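Local coordinates for 3-dehydroquinate dehydratase (Zymomonas mobilis subsp. mobilis, PDB 6SMF), which catalyses the dehydration of 3-dehydroquinate to 3-dehydroshikimate, the third step of the shikimate pathway to chorismate, as a type II dehydroquinase that assembles into a dodecamer, at the interface of chains A and B. Coordinates in Å, arbitrary orientation; residue numbers count along the deposited sequence, not the author numbering. Chains: chain A/B, 3-dehydroquinate dehydratase.

The interface of chains A and B. Residues chain A 17, 19-20, 58; chain B 64, 68, 91, 95.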
loop_
_atom_site.group_PDB
_atom_site.type_symbol
_atom_site.label_atom_id
_atom_site.label_comp_id
_atom_site.label_asym_id
_atom_site.label_seq_id
_atom_site.Cartn_x
_atom_site.Cartn_y
_atom_site.Cartn_z
ATOM N N ASN A 17 -20.332 17.821 -15.904
ATOM C CA ASN A 17 -19.486 18.086 -17.082
ATOM C C ASN A 17 -20.053 17.422 -18.354
ATOM O O ASN A 17 -19.627 17.785 -19.480
ATOM C CB ASN A 17 -18.058 17.708 -16.728
ATOM C CG ASN A 17 -17.554 18.506 -15.549
ATOM O OD1 ASN A 17 -17.509 19.742 -15.621
ATOM N ND2 ASN A 17 -17.138 17.806 -14.503
ATOM N N ASN A 19 -22.873 17.958 -19.570
ATOM C CA ASN A 19 -23.517 19.129 -20.222
ATOM C C ASN A 19 -22.560 19.806 -21.213
ATOM O O ASN A 19 -23.096 20.547 -22.062
ATOM C CB ASN A 19 -24.071 20.108 -19.181
ATOM C CG ASN A 19 -23.054 20.623 -18.191
ATOM O OD1 ASN A 19 -22.311 19.828 -17.608
ATOM N ND2 ASN A 19 -22.974 21.942 -18.035
ATOM N N LEU A 20 -21.244 19.542 -21.167
ATOM C CA LEU A 20 -20.223 20.216 -22.048
ATOM C C LEU A 20 -19.926 19.397 -23.308
ATOM O O LEU A 20 -19.162 19.880 -24.167
ATOM C CB LEU A 20 -18.897 20.421 -21.310
ATOM C CG LEU A 20 -18.954 21.237 -20.028
ATOM C CD1 LEU A 20 -17.551 21.457 -19.508
ATOM C CD2 LEU A 20 -19.630 22.562 -20.245
ATOM N N ASN A 58 -24.290 19.218 -12.046
ATOM C CA ASN A 58 -22.895 19.204 -11.555
ATOM C C ASN A 58 -22.902 18.875 -10.057
ATOM O O ASN A 58 -21.805 18.811 -9.479
ATOM C CB ASN A 58 -22.160 20.498 -11.915
ATOM C CG ASN A 58 -22.212 20.761 -13.410
ATOM O OD1 ASN A 58 -22.097 19.811 -14.194
ATOM N ND2 ASN A 58 -22.452 22.020 -13.817
ATOM N N ILE B 64 -18.194 23.992 -9.857
ATOM C CA ILE B 64 -18.230 23.406 -11.221
ATOM C C ILE B 64 -19.083 24.309 -12.109
ATOM O O ILE B 64 -18.572 24.744 -13.166
ATOM C CB ILE B 64 -18.692 21.940 -11.179
ATOM C CG1 ILE B 64 -17.645 21.087 -10.442
ATOM C CG2 ILE B 64 -18.961 21.427 -12.586
ATOM C CD1 ILE B 64 -18.171 19.813 -9.872
ATOM N N GLN B 68 -17.811 26.371 -15.422
ATOM C CA GLN B 68 -18.476 26.190 -16.733
ATOM C C GLN B 68 -18.991 27.555 -17.219
ATOM O O GLN B 68 -18.909 27.841 -18.468
ATOM C CB GLN B 68 -19.607 25.167 -16.621
ATOM C CG GLN B 68 -19.160 23.766 -16.193
ATOM C CD GLN B 68 -20.306 22.778 -16.166
ATOM O OE1 GLN B 68 -21.456 23.190 -16.283
ATOM N NE2 GLN B 68 -20.005 21.484 -16.026
ATOM N N ALA B 91 -14.394 15.671 -9.916
ATOM C CA ALA B 91 -15.373 16.409 -10.730
ATOM C C ALA B 91 -14.800 17.778 -11.074
ATOM O O ALA B 91 -14.990 18.231 -12.233
ATOM C CB ALA B 91 -16.702 16.470 -10.022
ATOM N N ALA B 95 -13.809 19.366 -14.761
ATOM C CA ALA B 95 -14.341 20.689 -15.150
ATOM C C ALA B 95 -13.188 21.537 -15.676
ATOM O O ALA B 95 -13.298 22.040 -16.785
ATOM C CB ALA B 95 -15.026 21.343 -13.966
#
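B:Gln68, on helix 60-72, pushes its carboxamide among the amides of A:Asn17, A:Asn19 and A:Asn58, forming part of a subunit interface within the homododecamer. Its chain is extended beyond CG (chi2 -177°), which carries the amide away from the helix and into chain A.

Hydrogen bonds grip both ends of this amide. The carbonyl OE1 accepts from A:Asn19 ND2 at 2.6 Å and from A:Asn58 ND2 at 2.9 Å; the two donors arrive one on each face of the B:Gln68 plane, both well out of it and not on a lone pair. At the other end NE2 gives to A:Asn17 OD1 at 3.1 Å; this acceptor lies in the B:Gln68 amide plane, but NE2 sits above the A:Asn17 carbonyl plane. NE2 also gives to A:Asn19 OD1, on a lone pair, in a longer, bent bond of 3.3 Å. A:Asn19 thus meets B:Gln68 amide to amide through one short, nearly straight bond and one long, bent one, their planes 40° apart, whereas the A:Asn58 amide stands nearly perpendicular at 86°. Its OD1 accepts from the backbone N of A:Asn17 (3.2 Å), a bond within chain A that ties the two asparagines together and should help to position both. A:Asn17 ND2 donates to the backbone O of B:Ala91 at 3.2 Å.

Apolar contacts flank the polar cluster. B:Ile64 lays its CG2 branch against A:Asn58 CB at 3.4 Å, and A:Leu20 CD2 borders B:Gln68 CD. On helix 90-98, B:Ala95 CA lies against A:Asn17 CG at 3.9 Å.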